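Local coordinates for replication initiation and membrane attachment protein (Geobacillus stearothermophilus 10, PDB 5WTN), which forms a tetramer, binds a primosomal re-initiation protein and probably takes part in primosome assembly at the start of DNA replication, at residues 28-33 / 140-144; 203-208 / 230-234; 250-254 / 266-270. All coordinates share one frame; numbering follows the deposited sequence.

Overall arrangement
The three contacts follow one another along the chain and fall into two separate regions of the fold. Contact 1 joins helix 24-38 to helix 134-143 in the N-terminal half, and it lies across the chain's centre from the other two: its centre is about 42 Å from that of contact 2 and 47 Å from that of contact 3. Contacts 2 and 3 are neighbours, with centres about 15 Å apart, and they touch where helix 227-240 meets helix 263-278. Contact 2 sets the loop before helix 208-217 on helix 227-240; contact 3 then packs helix 244-254 on helix 263-278. The protein thus has two well-separated bodies, and both contribute to contacts between the tetramer's subunits.

Contact 1 (28-33 / 140-144); sequences KVLTLL and LSNFF
Leu32 of helix 24-38 reaches straight at the end of helix 134-143, and following it outward gives the layout. Its CB rests 3.8 Å from Leu140 CD2. With CG beside the backbone N (chi1 -49°) and the chain extended beyond, CD1 meets two rings obliquely where they adjoin, 4.2 Å from Phe143 CE2 and 4.3 Å from Phe144 CZ. The side chains of Leu33, one residue on, and Phe144 point at each other from opposite directions: CD1 of Leu33 lies over one ring face, 4.2 Å from the centroid and 23° off the normal, a CH-pi contact, while its CD2 touches Leu140 CD1. Phe143 CD2 sits over the centre of the other face, edge of one ring to face of the other. Val29 CG2 comes in obliquely, 3.7 Å from Phe144 CE1. Cutting Phe144 back to an alanine here is likely to open a gap between Leu33 and Phe143 and leave Val29 CG2 without its aromatic partner. No hydrogen bond crosses here; Phe144, just past the helix, bonds through its backbone to Ile192. Leu55 of the second subunit packs on Leu32, Leu140 and Phe143, and Glu54 of that subunit makes a salt bridge with Lys28 NZ. This is a buried apolar helix-helix interface of the N-terminal domain, whose helices and beta hairpin are consistent with a winged-helix fold, and it runs into a subunit interface.

Contact 2 (203-208 / 230-234); sequences DGVFDF and KEAIK
The carboxylate of Asp203 pairs with two lysines, one turn apart on helix 227-240. Lys230 NZ donates a hydrogen bond to Asp203 OD1 at 3.1 Å, on the syn side but 31° out of the carboxylate plane. Lys234 NZ makes the second salt bridge, 3.3 Å from Asp203 OD2, so each carboxylate oxygen has its own ammonium. The two lysine chains get there differently: Lys230 is extended until it bends at its last torsion (chi4 -66°), whereas Lys234 turns one bond earlier, at chi3. On the way both chains pass Phe208. Lys230 CE lies over one face of the ring, and Lys234 CG meets the edge in plane, 3.8 Å from Phe208 CE2. The ammonium of Lys230 is 5.3 Å from the ring centroid, at most a weak cation-pi attraction. Nearer the protein interior, Ile233 CG2 sits over the face of Phe206, 3.9 Å from its centroid, and Phe206 CD2 in turn lies over the centre of a Phe208 face. Elsewhere in the loop, Asp207 at the N-cap of helix 208-217 accepts from Leu210 N through OD2, and Phe211 of that helix meets the Phe206 ring. The chemistry is thus layered, ion pairs at the exposed end, aromatic and aliphatic contacts at the buried end; the two lysines outnumber the one carboxylate, so Asp203 is likely to stay ionised.

Contact 3 (250-254 / 266-270); sequences LVLGV and LRRAA
Leu266 CD1 fits between Leu250 and Val251, tying helix 263-278 to helix 244-254 as an interhelical pair in the helical part of the C-terminal domain, probably the DnaD-related domain of this family. The short axes run at 132° to each other, a steep crossing about midway between perpendicular and antiparallel, and approach to 9.3 Å. Two of the first-shell contacts are made by that one methyl, 4.0 Å from Leu250 CB and equally near Val251 CG2. It is put there by a CG anti to the backbone N (chi1 -176°), after which chi2 swings the branch across to the neighbouring helix. Leu250 answers with both its methyls: CD2 lies 4.0 Å from Ala269 CB, and CD1 reaches past it to Ala270 CA. The short side chains of Ala269 and Ala270 let the leucine come close to the helix backbone. One turn after Leu250, Val254 sets both methyls near Leu266 N, CG2 lying 4.2 Å from Leu266 CB and CG1 facing Ala269 CB. No hydrogen bond crosses the interface, which is held by apolar contact alone.

The next shell fixes these positions. Ile242 touches both Leu250 and Ala270, binding one side of the pair, while Ile261 packs against Val251. Helix 227-240 lies against helix 263-278, with Leu236 on Leu266 and Ala270, and Tyr240 on Ala270. Farther out, Arg267 NH1 hydrogen-bonds to the backbone O of Arg120 of the third subunit. The second methyl of Leu266, CD2, rests 4.1 Å from Ile233 CG1.

Contact 1 (28-33 / 140-144)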
ATOM      1  N   LYS A  28      -8.653  -5.624  -2.147  1.00 21.01           N
ATOM      2  CA  LYS A  28      -9.368  -5.875  -3.392  1.00 19.47           C
ATOM      3  C   LYS A  28     -10.126  -7.191  -3.292  1.00 15.41           C
ATOM      4  O   LYS A  28     -11.275  -7.297  -3.719  1.00 14.26           O
ATOM      5  CB  LYS A  28      -8.396  -5.914  -4.572  1.00 25.99           C
ATOM      6  CG  LYS A  28      -7.452  -4.725  -4.636  1.00 27.86           C
ATOM      7  CD  LYS A  28      -6.854  -4.569  -6.026  1.00 33.11           C
ATOM      8  CE  LYS A  28      -5.546  -3.796  -5.981  1.00 40.19           C
ATOM      9  NZ  LYS A  28      -4.934  -3.660  -7.332  1.00 39.99           N
ATOM     10  N   VAL A  29      -9.467  -8.192  -2.719  1.00 14.25           N
ATOM     11  CA  VAL A  29     -10.079  -9.493  -2.496  1.00 14.45           C
ATOM     12  C   VAL A  29     -11.300  -9.318  -1.608  1.00 14.79           C
ATOM     13  O   VAL A  29     -12.335  -9.951  -1.819  1.00 13.28           O
ATOM     14  CB  VAL A  29      -9.100 -10.475  -1.829  1.00 14.29           C
ATOM     15  CG1 VAL A  29      -9.825 -11.746  -1.412  1.00 12.11           C
ATOM     16  CG2 VAL A  29      -7.947 -10.795  -2.768  1.00 14.75           C
ATOM     17  N   LEU A  30     -11.171  -8.447  -0.613  1.00 13.56           N
ATOM     18  CA  LEU A  30     -12.284  -8.117   0.255  1.00 11.95           C
ATOM     19  C   LEU A  30     -13.411  -7.454  -0.498  1.00 11.73           C
ATOM     20  O   LEU A  30     -14.574  -7.790  -0.327  1.00 10.67           O
ATOM     21  CB  LEU A  30     -11.828  -7.194   1.364  1.00 13.22           C
ATOM     22  CG  LEU A  30     -11.115  -7.933   2.488  1.00 14.69           C
ATOM     23  CD1 LEU A  30     -10.278  -6.923   3.247  1.00 13.41           C
ATOM     24  CD2 LEU A  30     -12.099  -8.648   3.396  1.00 10.00           C
ATOM     25  N   THR A  31     -13.068  -6.510  -1.350  1.00 12.65           N
ATOM     26  CA  THR A  31     -14.100  -5.770  -2.026  1.00 12.66           C
ATOM     27  C   THR A  31     -14.735  -6.556  -3.148  1.00 13.88           C
ATOM     28  O   THR A  31     -15.936  -6.413  -3.376  1.00 14.78           O
ATOM     29  CB  THR A  31     -13.573  -4.470  -2.573  1.00 12.56           C
ATOM     30  OG1 THR A  31     -12.788  -3.824  -1.563  1.00 13.91           O
ATOM     31  CG2 THR A  31     -14.728  -3.570  -2.979  1.00 15.32           C
ATOM     32  N   LEU A  32     -13.930  -7.332  -3.878  1.00 12.77           N
ATOM     33  CA  LEU A  32     -14.439  -8.032  -5.054  1.00 13.28           C
ATOM     34  C   LEU A  32     -14.837  -9.490  -4.906  1.00 13.11           C
ATOM     35  O   LEU A  32     -15.533 -10.027  -5.758  1.00 15.61           O
ATOM     36  CB  LEU A  32     -13.459  -7.896  -6.206  1.00 14.52           C
ATOM     37  CG  LEU A  32     -12.989  -6.470  -6.446  1.00 15.02           C
ATOM     38  CD1 LEU A  32     -12.010  -6.477  -7.592  1.00 20.73           C
ATOM     39  CD2 LEU A  32     -14.163  -5.574  -6.757  1.00 14.19           C
ATOM     40  N   LEU A  33     -14.426 -10.135  -3.829  1.00 11.74           N
ATOM     41  CA  LEU A  33     -14.574 -11.596  -3.744  1.00 12.23           C
ATOM     42  C   LEU A  33     -15.422 -11.962  -2.535  1.00 12.92           C
ATOM     43  O   LEU A  33     -16.394 -12.717  -2.621  1.00 11.70           O
ATOM     44  CB  LEU A  33     -13.222 -12.321  -3.738  1.00 12.14           C
ATOM     45  CG  LEU A  33     -12.371 -12.268  -5.010  1.00 12.48           C
ATOM     46  CD1 LEU A  33     -11.147 -13.132  -4.820  1.00 11.64           C
ATOM     47  CD2 LEU A  33     -13.158 -12.694  -6.228  1.00 10.41           C
ATOM     48  N   LEU A 140     -13.585 -11.534 -12.691  1.00 23.27           N
ATOM     49  CA  LEU A 140     -12.941 -11.586 -11.386  1.00 22.32           C
ATOM     50  C   LEU A 140     -11.779 -12.568 -11.421  1.00 23.75           C
ATOM     51  O   LEU A 140     -10.665 -12.239 -11.016  1.00 27.58           O
ATOM     52  CB  LEU A 140     -13.945 -11.992 -10.307  1.00 20.57           C
ATOM     53  CG  LEU A 140     -14.999 -10.948  -9.934  1.00 18.25           C
ATOM     54  CD1 LEU A 140     -15.916 -11.476  -8.841  1.00 17.41           C
ATOM     55  CD2 LEU A 140     -14.338  -9.647  -9.503  1.00 15.30           C
ATOM     56  N   SER A 141     -12.043 -13.774 -11.913  1.00 23.72           N
ATOM     57  CA  SER A 141     -10.991 -14.773 -12.051  1.00 25.48           C
ATOM     58  C   SER A 141      -9.804 -14.235 -12.845  1.00 28.21           C
ATOM     59  O   SER A 141      -8.655 -14.375 -12.424  1.00 31.84           O
ATOM     60  CB  SER A 141     -11.538 -16.037 -12.717  1.00 25.59           C
ATOM     61  OG  SER A 141     -10.835 -17.188 -12.280  1.00 28.30           O
ATOM     62  N   ASN A 142     -10.080 -13.623 -13.993  1.00 26.52           N
ATOM     63  CA  ASN A 142      -9.014 -13.097 -14.840  1.00 28.30           C
ATOM     64  C   ASN A 142      -8.240 -11.992 -14.153  1.00 32.39           C
ATOM     65  O   ASN A 142      -7.014 -11.995 -14.167  1.00 35.53           O
ATOM     66  CB  ASN A 142      -9.557 -12.586 -16.171  1.00 33.56           C
ATOM     67  CG  ASN A 142      -9.975 -13.710 -17.102  1.00 34.55           C
ATOM     68  OD1 ASN A 142      -9.437 -14.821 -17.028  1.00 37.52           O
ATOM     69  ND2 ASN A 142     -10.942 -13.430 -17.981  1.00 28.20           N
ATOM     70  N   PHE A 143      -8.967 -11.057 -13.550  1.00 30.08           N
ATOM     71  CA  PHE A 143      -8.376  -9.946 -12.828  1.00 27.08           C
ATOM     72  C   PHE A 143      -7.370 -10.423 -11.786  1.00 30.04           C
ATOM     73  O   PHE A 143      -6.338  -9.783 -11.558  1.00 32.88           O
ATOM     74  CB  PHE A 143      -9.493  -9.162 -12.150  1.00 29.73           C
ATOM     75  CG  PHE A 143      -9.021  -7.972 -11.378  1.00 30.78           C
ATOM     76  CD1 PHE A 143      -8.923  -6.743 -11.992  1.00 28.94           C
ATOM     77  CD2 PHE A 143      -8.682  -8.079 -10.025  1.00 32.35           C
ATOM     78  CE1 PHE A 143      -8.486  -5.622 -11.283  1.00 33.02           C
ATOM     79  CE2 PHE A 143      -8.237  -6.966  -9.313  1.00 31.70           C
ATOM     80  CZ  PHE A 143      -8.141  -5.733  -9.947  1.00 31.11           C
ATOM     81  N   PHE A 144      -7.672 -11.549 -11.151  1.00 27.88           N
ATOM     82  CA  PHE A 144      -6.786 -12.120 -10.133  1.00 30.88           C
ATOM     83  C   PHE A 144      -5.803 -13.160 -10.689  1.00 33.17           C
ATOM     84  O   PHE A 144      -5.170 -13.911  -9.942  1.00 30.70           O
ATOM     85  CB  PHE A 144      -7.582 -12.670  -8.948  1.00 27.08           C
ATOM     86  CG  PHE A 144      -8.200 -11.602  -8.090  1.00 28.23           C
ATOM     87  CD1 PHE A 144      -7.427 -10.887  -7.178  1.00 27.80           C
ATOM     88  CD2 PHE A 144      -9.557 -11.313  -8.184  1.00 26.36           C
ATOM     89  CE1 PHE A 144      -7.999  -9.896  -6.365  1.00 26.18           C
ATOM     90  CE2 PHE A 144     -10.135 -10.322  -7.380  1.00 30.05           C
ATOM     91  CZ  PHE A 144      -9.353  -9.609  -6.467  1.00 24.38           C
TER

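Contact 2 (203-208 / 230-234)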
ATOM      1  N   ASP A 203      23.207 -30.015  -2.757  1.00 47.41           N
ATOM      2  CA  ASP A 203      23.452 -31.148  -1.872  1.00 44.35           C
ATOM      3  C   ASP A 203      24.950 -31.407  -1.721  1.00 45.72           C
ATOM      4  O   ASP A 203      25.371 -32.138  -0.822  1.00 48.91           O
ATOM      5  CB  ASP A 203      22.718 -32.400  -2.366  1.00 42.79           C
ATOM      6  CG  ASP A 203      21.249 -32.403  -1.977  1.00 49.82           C
ATOM      7  OD1 ASP A 203      20.597 -33.464  -2.096  1.00 44.05           O
ATOM      8  OD2 ASP A 203      20.748 -31.342  -1.538  1.00 53.76           O
ATOM      9  N   GLY A 204      25.747 -30.779  -2.584  1.00 42.12           N
ATOM     10  CA  GLY A 204      27.188 -30.898  -2.536  1.00 40.73           C
ATOM     11  C   GLY A 204      27.844 -30.132  -1.400  1.00 40.97           C
ATOM     12  O   GLY A 204      29.032 -30.318  -1.132  1.00 41.82           O
ATOM     13  N   VAL A 205      27.095 -29.272  -0.718  1.00 38.16           N
ATOM     14  CA  VAL A 205      27.666 -28.556   0.426  1.00 39.27           C
ATOM     15  C   VAL A 205      28.016 -29.504   1.592  1.00 37.61           C
ATOM     16  O   VAL A 205      28.759 -29.130   2.507  1.00 31.73           O
ATOM     17  CB  VAL A 205      26.736 -27.415   0.953  1.00 37.04           C
ATOM     18  CG1 VAL A 205      26.407 -26.414  -0.144  1.00 36.21           C
ATOM     19  CG2 VAL A 205      25.462 -27.982   1.551  1.00 34.50           C
ATOM     20  N   PHE A 206      27.458 -30.716   1.556  1.00 34.57           N
ATOM     21  CA  PHE A 206      27.625 -31.689   2.631  1.00 35.54           C
ATOM     22  C   PHE A 206      27.673 -33.117   2.095  1.00 35.96           C
ATOM     23  O   PHE A 206      26.848 -33.486   1.252  1.00 38.19           O
ATOM     24  CB  PHE A 206      26.451 -31.572   3.613  1.00 35.04           C
ATOM     25  CG  PHE A 206      26.512 -32.551   4.752  1.00 29.51           C
ATOM     26  CD1 PHE A 206      27.348 -32.319   5.836  1.00 27.70           C
ATOM     27  CD2 PHE A 206      25.738 -33.699   4.743  1.00 28.53           C
ATOM     28  CE1 PHE A 206      27.410 -33.205   6.883  1.00 28.60           C
ATOM     29  CE2 PHE A 206      25.802 -34.600   5.794  1.00 29.96           C
ATOM     30  CZ  PHE A 206      26.640 -34.353   6.862  1.00 31.12           C
ATOM     31  N   ASP A 207      28.564 -33.954   2.622  1.00 30.26           N
ATOM     32  CA  ASP A 207      28.685 -35.277   2.031  1.00 34.50           C
ATOM     33  C   ASP A 207      27.741 -36.248   2.715  1.00 33.24           C
ATOM     34  O   ASP A 207      28.068 -36.824   3.744  1.00 34.23           O
ATOM     35  CB  ASP A 207      30.125 -35.760   2.223  1.00 37.23           C
ATOM     36  CG  ASP A 207      30.404 -37.107   1.557  1.00 45.14           C
ATOM     37  OD1 ASP A 207      31.601 -37.467   1.470  1.00 50.91           O
ATOM     38  OD2 ASP A 207      29.454 -37.810   1.122  1.00 46.35           O
ATOM     39  N   PHE A 208      26.626 -36.535   2.062  1.00 32.48           N
ATOM     40  CA  PHE A 208      25.640 -37.417   2.652  1.00 35.12           C
ATOM     41  C   PHE A 208      26.036 -38.876   2.511  1.00 40.32           C
ATOM     42  O   PHE A 208      25.680 -39.702   3.346  1.00 42.28           O
ATOM     43  CB  PHE A 208      24.276 -37.203   2.021  1.00 32.36           C
ATOM     44  CG  PHE A 208      23.581 -35.959   2.479  1.00 35.48           C
ATOM     45  CD1 PHE A 208      22.766 -35.979   3.600  1.00 35.91           C
ATOM     46  CD2 PHE A 208      23.710 -34.777   1.772  1.00 35.01           C
ATOM     47  CE1 PHE A 208      22.112 -34.844   4.012  1.00 34.44           C
ATOM     48  CE2 PHE A 208      23.051 -33.637   2.175  1.00 36.24           C
ATOM     49  CZ  PHE A 208      22.256 -33.665   3.297  1.00 35.94           C
ATOM     50  N   LYS A 230      17.073 -33.495   6.393  1.00 39.95           N
ATOM     51  CA  LYS A 230      18.139 -33.454   5.403  1.00 36.10           C
ATOM     52  C   LYS A 230      18.372 -32.010   4.965  1.00 35.55           C
ATOM     53  O   LYS A 230      19.509 -31.545   4.857  1.00 33.58           O
ATOM     54  CB  LYS A 230      17.770 -34.351   4.228  1.00 38.32           C
ATOM     55  CG  LYS A 230      18.808 -34.422   3.119  1.00 44.86           C
ATOM     56  CD  LYS A 230      18.380 -35.396   2.014  1.00 49.54           C
ATOM     57  CE  LYS A 230      19.000 -35.040   0.662  1.00 57.04           C
ATOM     58  NZ  LYS A 230      18.499 -33.737   0.122  1.00 64.30           N
ATOM     59  N   GLU A 231      17.279 -31.288   4.759  1.00 36.08           N
ATOM     60  CA  GLU A 231      17.344 -29.876   4.429  1.00 38.28           C
ATOM     61  C   GLU A 231      18.036 -29.133   5.573  1.00 38.03           C
ATOM     62  O   GLU A 231      18.872 -28.262   5.347  1.00 38.99           O
ATOM     63  CB  GLU A 231      15.925 -29.343   4.192  1.00 41.32           C
ATOM     64  CG  GLU A 231      15.814 -27.865   3.819  1.00 46.39           C
ATOM     65  CD  GLU A 231      14.355 -27.380   3.763  1.00 60.01           C
ATOM     66  OE1 GLU A 231      14.130 -26.142   3.798  1.00 59.70           O
ATOM     67  OE2 GLU A 231      13.433 -28.234   3.683  1.00 61.22           O
ATOM     68  N   ALA A 232      17.712 -29.508   6.807  1.00 36.67           N
ATOM     69  CA  ALA A 232      18.238 -28.822   7.979  1.00 30.83           C
ATOM     70  C   ALA A 232      19.722 -29.099   8.146  1.00 30.51           C
ATOM     71  O   ALA A 232      20.516 -28.204   8.464  1.00 30.67           O
ATOM     72  CB  ALA A 232      17.488 -29.262   9.206  1.00 32.60           C
ATOM     73  N   ILE A 233      20.088 -30.357   7.945  1.00 30.31           N
ATOM     74  CA  ILE A 233      21.477 -30.775   8.012  1.00 29.32           C
ATOM     75  C   ILE A 233      22.323 -29.955   7.049  1.00 28.23           C
ATOM     76  O   ILE A 233      23.346 -29.400   7.443  1.00 27.41           O
ATOM     77  CB  ILE A 233      21.603 -32.268   7.692  1.00 29.47           C
ATOM     78  CG1 ILE A 233      21.126 -33.098   8.889  1.00 25.58           C
ATOM     79  CG2 ILE A 233      23.027 -32.618   7.281  1.00 25.89           C
ATOM     80  CD1 ILE A 233      21.295 -34.584   8.705  1.00 29.35           C
ATOM     81  N   LYS A 234      21.864 -29.874   5.802  1.00 30.35           N
ATOM     82  CA  LYS A 234      22.504 -29.088   4.758  1.00 28.94           C
ATOM     83  C   LYS A 234      22.805 -27.668   5.223  1.00 27.44           C
ATOM     84  O   LYS A 234      23.923 -27.189   5.080  1.00 27.50           O
ATOM     85  CB  LYS A 234      21.596 -29.044   3.522  1.00 34.95           C
ATOM     86  CG  LYS A 234      22.020 -29.942   2.365  1.00 38.89           C
ATOM     87  CD  LYS A 234      20.859 -30.195   1.386  1.00 45.12           C
ATOM     88  CE  LYS A 234      20.432 -28.940   0.623  1.00 49.53           C
ATOM     89  NZ  LYS A 234      19.031 -29.019   0.052  1.00 51.25           N
TER

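Contact 3 (250-254 / 266-270)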
ATOM      1  N   LEU A 250      26.403 -35.110  16.459  1.00 29.08           N
ATOM      2  CA  LEU A 250      25.294 -34.218  16.763  1.00 27.66           C
ATOM      3  C   LEU A 250      23.949 -34.902  16.562  1.00 28.10           C
ATOM      4  O   LEU A 250      23.045 -34.784  17.389  1.00 29.08           O
ATOM      5  CB  LEU A 250      25.363 -32.982  15.878  1.00 27.88           C
ATOM      6  CG  LEU A 250      26.665 -32.192  15.955  1.00 30.34           C
ATOM      7  CD1 LEU A 250      26.576 -30.958  15.059  1.00 27.37           C
ATOM      8  CD2 LEU A 250      26.969 -31.806  17.398  1.00 26.35           C
ATOM      9  N   VAL A 251      23.814 -35.629  15.465  1.00 27.68           N
ATOM     10  CA  VAL A 251      22.555 -36.294  15.196  1.00 29.73           C
ATOM     11  C   VAL A 251      22.338 -37.347  16.275  1.00 27.17           C
ATOM     12  O   VAL A 251      21.295 -37.375  16.919  1.00 27.38           O
ATOM     13  CB  VAL A 251      22.511 -36.873  13.763  1.00 27.85           C
ATOM     14  CG1 VAL A 251      21.364 -37.850  13.602  1.00 25.60           C
ATOM     15  CG2 VAL A 251      22.378 -35.740  12.771  1.00 27.78           C
ATOM     16  N   LEU A 252      23.358 -38.162  16.507  1.00 26.29           N
ATOM     17  CA  LEU A 252      23.296 -39.207  17.516  1.00 27.23           C
ATOM     18  C   LEU A 252      23.061 -38.679  18.948  1.00 27.88           C
ATOM     19  O   LEU A 252      22.612 -39.414  19.809  1.00 26.77           O
ATOM     20  CB  LEU A 252      24.564 -40.061  17.464  1.00 25.73           C
ATOM     21  CG  LEU A 252      24.710 -40.990  16.252  1.00 25.85           C
ATOM     22  CD1 LEU A 252      26.041 -41.723  16.259  1.00 29.54           C
ATOM     23  CD2 LEU A 252      23.571 -41.986  16.205  1.00 24.19           C
ATOM     24  N   GLY A 253      23.348 -37.412  19.203  1.00 26.12           N
ATOM     25  CA  GLY A 253      23.149 -36.890  20.532  1.00 24.47           C
ATOM     26  C   GLY A 253      21.718 -36.458  20.761  1.00 29.19           C
ATOM     27  O   GLY A 253      21.235 -36.467  21.892  1.00 33.89           O
ATOM     28  N   VAL A 254      21.056 -36.024  19.698  1.00 28.96           N
ATOM     29  CA  VAL A 254      19.682 -35.538  19.789  1.00 24.89           C
ATOM     30  C   VAL A 254      18.584 -36.515  19.330  1.00 27.49           C
ATOM     31  O   VAL A 254      17.401 -36.163  19.300  1.00 31.25           O
ATOM     32  CB  VAL A 254      19.563 -34.200  19.083  1.00 28.60           C
ATOM     33  CG1 VAL A 254      20.686 -33.300  19.551  1.00 29.85           C
ATOM     34  CG2 VAL A 254      19.660 -34.394  17.578  1.00 32.65           C
ATOM     35  N   LEU A 266      18.812 -30.375  17.205  1.00 36.71           N
ATOM     36  CA  LEU A 266      19.958 -30.443  16.305  1.00 33.31           C
ATOM     37  C   LEU A 266      20.567 -29.062  16.079  1.00 31.58           C
ATOM     38  O   LEU A 266      21.777 -28.904  16.152  1.00 30.69           O
ATOM     39  CB  LEU A 266      19.536 -31.043  14.968  1.00 29.09           C
ATOM     40  CG  LEU A 266      20.648 -31.257  13.943  1.00 25.62           C
ATOM     41  CD1 LEU A 266      21.680 -32.227  14.463  1.00 30.65           C
ATOM     42  CD2 LEU A 266      20.086 -31.776  12.651  1.00 26.09           C
ATOM     43  N   ARG A 267      19.721 -28.069  15.812  1.00 32.43           N
ATOM     44  CA  ARG A 267      20.172 -26.692  15.633  1.00 32.06           C
ATOM     45  C   ARG A 267      20.988 -26.197  16.821  1.00 34.47           C
ATOM     46  O   ARG A 267      22.040 -25.588  16.636  1.00 36.30           O
ATOM     47  CB  ARG A 267      18.988 -25.740  15.353  1.00 35.95           C
ATOM     48  CG  ARG A 267      18.377 -25.881  13.938  1.00 33.27           C
ATOM     49  CD  ARG A 267      17.211 -24.909  13.646  1.00 33.27           C
ATOM     50  NE  ARG A 267      17.551 -23.485  13.797  1.00 33.47           N
ATOM     51  CZ  ARG A 267      16.732 -22.481  13.465  1.00 32.10           C
ATOM     52  NH1 ARG A 267      15.537 -22.752  12.945  1.00 28.58           N
ATOM     53  NH2 ARG A 267      17.105 -21.207  13.636  1.00 30.08           N
ATOM     54  N   ARG A 268      20.515 -26.473  18.033  1.00 37.12           N
ATOM     55  CA  ARG A 268      21.242 -26.083  19.240  1.00 37.64           C
ATOM     56  C   ARG A 268      22.605 -26.750  19.326  1.00 34.90           C
ATOM     57  O   ARG A 268      23.600 -26.089  19.587  1.00 37.02           O
ATOM     58  CB  ARG A 268      20.438 -26.423  20.494  1.00 43.55           C
ATOM     59  CG  ARG A 268      19.099 -25.704  20.572  1.00 51.19           C
ATOM     60  CD  ARG A 268      18.498 -25.713  21.979  1.00 52.12           C
ATOM     61  NE  ARG A 268      17.065 -25.435  21.908  1.00 55.79           N
ATOM     62  CZ  ARG A 268      16.126 -26.378  21.895  1.00 57.54           C
ATOM     63  NH1 ARG A 268      16.475 -27.662  21.976  1.00 49.20           N
ATOM     64  NH2 ARG A 268      14.841 -26.042  21.811  1.00 59.48           N
ATOM     65  N   ALA A 269      22.632 -28.062  19.117  1.00 32.82           N
ATOM     66  CA  ALA A 269      23.864 -28.834  19.150  1.00 32.35           C
ATOM     67  C   ALA A 269      24.881 -28.253  18.179  1.00 35.07           C
ATOM     68  O   ALA A 269      26.058 -28.100  18.516  1.00 34.46           O
ATOM     69  CB  ALA A 269      23.578 -30.270  18.792  1.00 28.90           C
ATOM     70  N   ALA A 270      24.408 -27.939  16.976  1.00 34.19           N
ATOM     71  CA  ALA A 270      25.220 -27.316  15.942  1.00 29.59           C
ATOM     72  C   ALA A 270      25.748 -25.954  16.394  1.00 31.44           C
ATOM     73  O   ALA A 270      26.951 -25.689  16.295  1.00 31.34           O
ATOM     74  CB  ALA A 270      24.419 -27.185  14.661  1.00 26.30           C
TER